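Local coordinates for protein probable porin (Pseudomonas aeruginosa, PDB 4FSO) that probably forms a beta-barrel pore of the OprD porin family in the outer membrane, through which small solutes would pass, at residues 216-228 with 239-253. Residues are numbered along the deposited sequence; the frame is centred on the assembly and turned at random.
Sequences RNVYRQRYLGAVG and ADLRWFDSEDAGAAR. With C8E ((hydroxyethyloxy)tri(ethyloxy)octane), chain H.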
# COMPACT_ATOMS: atom_id res chain seq x y z
N ARG A 216 6.25 16.97 7.95
CA ARG A 216 6.57 18.19 8.69
C ARG A 216 5.87 19.42 8.09
O ARG A 216 6.00 19.69 6.90
CB ARG A 216 8.09 18.41 8.76
CG ARG A 216 8.59 19.60 9.62
N ASN A 217 5.11 20.13 8.93
CA ASN A 217 4.30 21.30 8.54
C ASN A 217 3.01 21.00 7.80
O ASN A 217 2.41 21.87 7.19
CB ASN A 217 5.10 22.39 7.82
CG ASN A 217 5.97 23.18 8.78
OD1 ASN A 217 5.56 23.45 9.92
ND2 ASN A 217 7.17 23.52 8.35
N VAL A 218 2.57 19.75 7.88
CA VAL A 218 1.29 19.39 7.33
C VAL A 218 0.55 18.66 8.43
O VAL A 218 -0.52 19.10 8.87
CB VAL A 218 1.47 18.48 6.11
CG1 VAL A 218 0.10 18.01 5.54
CG2 VAL A 218 2.31 19.20 5.07
N TYR A 219 1.12 17.55 8.88
CA TYR A 219 0.39 16.63 9.74
C TYR A 219 1.28 15.71 10.53
O TYR A 219 2.38 15.33 10.10
CB TYR A 219 -0.67 15.80 8.96
CG TYR A 219 -0.16 14.59 8.15
CD1 TYR A 219 0.02 13.34 8.75
CD2 TYR A 219 0.07 14.68 6.77
CE1 TYR A 219 0.45 12.25 8.03
CE2 TYR A 219 0.49 13.57 6.02
CZ TYR A 219 0.68 12.36 6.65
OH TYR A 219 1.13 11.27 5.91
N ARG A 220 0.77 15.35 11.70
CA ARG A 220 1.32 14.26 12.48
C ARG A 220 0.29 13.13 12.58
O ARG A 220 -0.93 13.36 12.56
CB ARG A 220 1.80 14.75 13.86
CG ARG A 220 0.83 15.63 14.63
CD ARG A 220 1.41 16.09 15.99
NE ARG A 220 2.30 17.26 15.90
CZ ARG A 220 2.05 18.46 16.42
NH1 ARG A 220 0.93 18.68 17.10
NH2 ARG A 220 2.93 19.45 16.27
N GLN A 221 0.79 11.91 12.68
CA GLN A 221 -0.04 10.74 12.64
C GLN A 221 0.53 9.66 13.57
O GLN A 221 1.73 9.38 13.56
CB GLN A 221 -0.11 10.26 11.17
CG GLN A 221 -1.08 9.13 10.89
CD GLN A 221 -1.31 8.95 9.38
OE1 GLN A 221 -0.63 8.16 8.71
NE2 GLN A 221 -2.28 9.68 8.85
N ARG A 222 -0.33 9.06 14.38
CA ARG A 222 0.05 7.92 15.21
C ARG A 222 -0.71 6.70 14.70
O ARG A 222 -1.78 6.81 14.10
CB ARG A 222 -0.33 8.14 16.67
CG ARG A 222 0.35 9.30 17.37
CD ARG A 222 0.04 9.27 18.88
NE ARG A 222 -1.31 9.72 19.21
CZ ARG A 222 -2.03 9.27 20.24
NH1 ARG A 222 -1.54 8.33 21.06
NH2 ARG A 222 -3.24 9.75 20.46
N TYR A 223 -0.15 5.53 15.00
CA TYR A 223 -0.71 4.29 14.53
C TYR A 223 -0.57 3.16 15.55
O TYR A 223 0.49 2.98 16.13
CB TYR A 223 -0.03 3.88 13.23
CG TYR A 223 -0.31 2.45 12.83
CD1 TYR A 223 -1.43 2.12 12.07
CD2 TYR A 223 0.55 1.41 13.22
CE1 TYR A 223 -1.69 0.80 11.69
CE2 TYR A 223 0.29 0.09 12.87
CZ TYR A 223 -0.82 -0.21 12.10
OH TYR A 223 -1.07 -1.51 11.75
N LEU A 224 -1.64 2.39 15.72
CA LEU A 224 -1.62 1.12 16.45
C LEU A 224 -2.12 0.03 15.52
O LEU A 224 -3.11 0.21 14.84
CB LEU A 224 -2.57 1.14 17.63
CG LEU A 224 -2.14 1.56 19.03
CD1 LEU A 224 -1.11 2.64 18.98
CD2 LEU A 224 -3.38 2.08 19.75
N GLY A 225 -1.44 -1.11 15.52
CA GLY A 225 -1.90 -2.24 14.77
C GLY A 225 -1.90 -3.50 15.60
O GLY A 225 -1.16 -3.60 16.58
N ALA A 226 -2.73 -4.46 15.20
CA ALA A 226 -2.65 -5.81 15.74
C ALA A 226 -3.09 -6.80 14.68
O ALA A 226 -4.21 -6.73 14.18
CB ALA A 226 -3.49 -5.95 17.03
N VAL A 227 -2.20 -7.71 14.31
CA VAL A 227 -2.49 -8.75 13.32
C VAL A 227 -2.25 -10.11 13.93
O VAL A 227 -1.54 -10.25 14.93
CB VAL A 227 -1.57 -8.70 12.07
CG1 VAL A 227 -2.39 -8.51 10.81
CG2 VAL A 227 -0.46 -7.65 12.20
N GLY A 228 -2.82 -11.13 13.30
CA GLY A 228 -2.62 -12.49 13.76
C GLY A 228 -3.50 -13.53 13.09
O GLY A 228 -4.60 -13.25 12.63
N ALA A 239 -7.38 -11.92 12.01
CA ALA A 239 -7.89 -10.62 12.44
C ALA A 239 -6.84 -9.54 12.21
O ALA A 239 -5.67 -9.72 12.51
CB ALA A 239 -8.29 -10.68 13.90
N ASP A 240 -7.27 -8.40 11.68
CA ASP A 240 -6.35 -7.32 11.38
C ASP A 240 -6.94 -6.00 11.87
O ASP A 240 -7.90 -5.47 11.30
CB ASP A 240 -6.08 -7.25 9.88
CG ASP A 240 -4.84 -6.48 9.55
OD1 ASP A 240 -4.50 -5.54 10.32
OD2 ASP A 240 -4.19 -6.81 8.52
N LEU A 241 -6.35 -5.48 12.94
CA LEU A 241 -6.82 -4.26 13.57
C LEU A 241 -5.87 -3.10 13.34
O LEU A 241 -4.69 -3.19 13.66
CB LEU A 241 -6.99 -4.49 15.07
CG LEU A 241 -7.57 -3.26 15.76
CD1 LEU A 241 -8.92 -2.90 15.16
CD2 LEU A 241 -7.72 -3.53 17.24
N ARG A 242 -6.40 -2.01 12.80
CA ARG A 242 -5.62 -0.81 12.46
C ARG A 242 -6.29 0.46 12.95
O ARG A 242 -7.49 0.67 12.76
CB ARG A 242 -5.43 -0.69 10.93
CG ARG A 242 -5.22 -1.99 10.21
CD ARG A 242 -4.21 -1.86 9.14
NE ARG A 242 -4.08 -3.14 8.47
CZ ARG A 242 -4.16 -3.30 7.15
NH1 ARG A 242 -4.34 -2.26 6.35
NH2 ARG A 242 -4.03 -4.52 6.64
N TRP A 243 -5.49 1.34 13.54
CA TRP A 243 -5.99 2.59 14.06
C TRP A 243 -5.03 3.73 13.73
O TRP A 243 -3.82 3.57 13.82
CB TRP A 243 -6.14 2.48 15.57
CG TRP A 243 -6.59 3.75 16.17
CD1 TRP A 243 -7.82 4.33 16.02
CD2 TRP A 243 -5.83 4.64 16.99
NE1 TRP A 243 -7.88 5.51 16.71
CE2 TRP A 243 -6.68 5.72 17.32
CE3 TRP A 243 -4.53 4.62 17.49
CZ2 TRP A 243 -6.26 6.79 18.13
CZ3 TRP A 243 -4.11 5.68 18.30
CH2 TRP A 243 -4.98 6.74 18.61
N PHE A 244 -5.57 4.87 13.32
CA PHE A 244 -4.72 6.03 13.02
C PHE A 244 -5.25 7.29 13.66
O PHE A 244 -6.44 7.57 13.62
CB PHE A 244 -4.60 6.31 11.52
CG PHE A 244 -3.86 5.27 10.75
CD1 PHE A 244 -4.53 4.15 10.24
CD2 PHE A 244 -2.50 5.41 10.50
CE1 PHE A 244 -3.85 3.18 9.50
CE2 PHE A 244 -1.81 4.45 9.76
CZ PHE A 244 -2.49 3.32 9.25
N ASP A 245 -4.33 8.08 14.19
CA ASP A 245 -4.72 9.32 14.80
C ASP A 245 -3.87 10.37 14.14
O ASP A 245 -2.66 10.27 14.19
CB ASP A 245 -4.45 9.25 16.29
CG ASP A 245 -5.16 10.31 17.06
OD1 ASP A 245 -5.48 11.37 16.49
OD2 ASP A 245 -5.42 10.10 18.26
N SER A 246 -4.51 11.36 13.52
CA SER A 246 -3.80 12.38 12.75
C SER A 246 -4.33 13.79 13.01
O SER A 246 -5.53 13.99 13.17
CB SER A 246 -3.88 12.10 11.24
OG SER A 246 -4.05 10.74 10.99
N GLU A 247 -3.43 14.76 13.00
CA GLU A 247 -3.83 16.15 13.11
C GLU A 247 -2.84 17.00 12.35
O GLU A 247 -1.74 16.55 12.03
CB GLU A 247 -3.82 16.57 14.57
CG GLU A 247 -2.45 16.44 15.17
CD GLU A 247 -2.43 16.66 16.65
OE1 GLU A 247 -3.51 16.57 17.28
OE2 GLU A 247 -1.32 16.93 17.18
N ASP A 248 -3.24 18.23 12.03
CA ASP A 248 -2.33 19.25 11.50
C ASP A 248 -1.11 19.45 12.42
O ASP A 248 -1.20 19.30 13.64
CB ASP A 248 -3.06 20.58 11.28
CG ASP A 248 -3.71 21.11 12.54
OD1 ASP A 248 -4.63 20.45 13.06
OD2 ASP A 248 -3.33 22.21 13.01
N ALA A 249 0.03 19.80 11.83
CA ALA A 249 1.29 19.91 12.57
C ALA A 249 2.04 21.14 12.09
O ALA A 249 1.90 21.53 10.92
CB ALA A 249 2.15 18.68 12.34
N GLY A 250 2.85 21.74 12.98
CA GLY A 250 3.59 22.94 12.61
C GLY A 250 2.79 24.04 11.92
O GLY A 250 1.76 24.51 12.44
N ALA A 251 3.24 24.44 10.73
CA ALA A 251 2.59 25.52 9.97
C ALA A 251 1.18 25.19 9.47
O ALA A 251 0.44 26.09 9.08
CB ALA A 251 3.46 25.97 8.79
N ALA A 252 0.84 23.90 9.49
CA ALA A 252 -0.47 23.40 9.06
C ALA A 252 -0.74 23.86 7.65
O ALA A 252 -1.68 24.62 7.39
CB ALA A 252 -1.59 23.86 10.01
N ARG A 253 0.09 23.39 6.74
CA ARG A 253 0.09 23.89 5.38
C ARG A 253 -1.12 23.41 4.60
O ARG A 253 -1.26 23.73 3.42
CB ARG A 253 1.40 23.48 4.70
CG ARG A 253 1.93 24.44 3.66
CD ARG A 253 3.36 24.09 3.29
NE ARG A 253 4.29 24.48 4.34
CZ ARG A 253 5.50 23.97 4.51
NH1 ARG A 253 5.96 23.01 3.71
NH2 ARG A 253 6.27 24.41 5.50
C8 C8E H . -8.21 -14.41 16.30
O9 C8E H . -7.09 -13.99 15.54
C10 C8E H . -6.00 -13.62 16.36
C11 C8E H . -5.38 -12.31 15.86
O12 C8E H . -6.01 -11.19 16.48
C13 C8E H . -5.28 -9.99 16.36
C14 C8E H . -6.11 -8.90 17.02
O15 C8E H . -7.47 -9.24 16.83
C16 C8E H . -8.33 -8.14 16.55
C17 C8E H . -9.38 -7.97 17.67
O18 C8E H . -10.62 -8.59 17.35
C19 C8E H . -10.60 -10.02 17.36
C20 C8E H . -12.02 -10.59 17.33
O21 C8E H . -12.02 -11.89 16.78
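Arg220 with Glu247, Arg222 with Asp245, Leu224 with Trp243 and Ala226 with Leu241 each exchange two backbone hydrogen bonds, forming the ladder of an antiparallel beta hairpin in the wall of an OprD-family barrel. Side chains alternate between the two faces of this wall, and the two faces differ in character.

The face carrying Leu224, Trp243, Ala226 and Leu241 is apolar toward the Gly228 end, where a bound detergent, C8E, lies against Ala239 CB and Ala226 CB, consistent with an outer, membrane-facing surface. The Leu224 and Trp243 side chains lie side by side, Leu224 CD2 3.6 Å from Trp243 CE3. Farther along, this face turns ionic. Arg220 NH1 meets Glu247 OE2 at 2.9 Å, on the anti side of the carboxylate and in the guanidinium plane; with Arg220 CG between the backbone N and the carbonyl carbon (chi1 48°), a bend at chi3 (82°) brings NH1 there, while Ala249 CB lies over a guanidinium face. Arg222 NH2 makes a weaker, bent bond in its salt bridge to Asp245 OD2, and Trp243 CH2 sits over a face of that guanidinium.

On the other face aromatic and polar groups mix. The rings of Tyr223 and Phe244 meet obliquely, with Tyr223 CD1 over the rim of the Phe244 ring; Tyr223 OH is hydrogen-bonded to Gln209. Gln221 NE2 donates to Ser246 OG at 3.0 Å and also to Pro289 O, so two acceptors hold its amide. Within its own strand, Arg242 grips Asp240 side-on through NE and NH2, while its NH1 reaches Tyr297 O.

Beyond the strands, the type II' turn from Ala249 to Ala252 and the residue after it are tied to Asn217: Arg253 N donates to Asn217 O at 2.8 Å, and within the turn Ala251 N donates to Asn217 OD1 from 34° outside the amide plane.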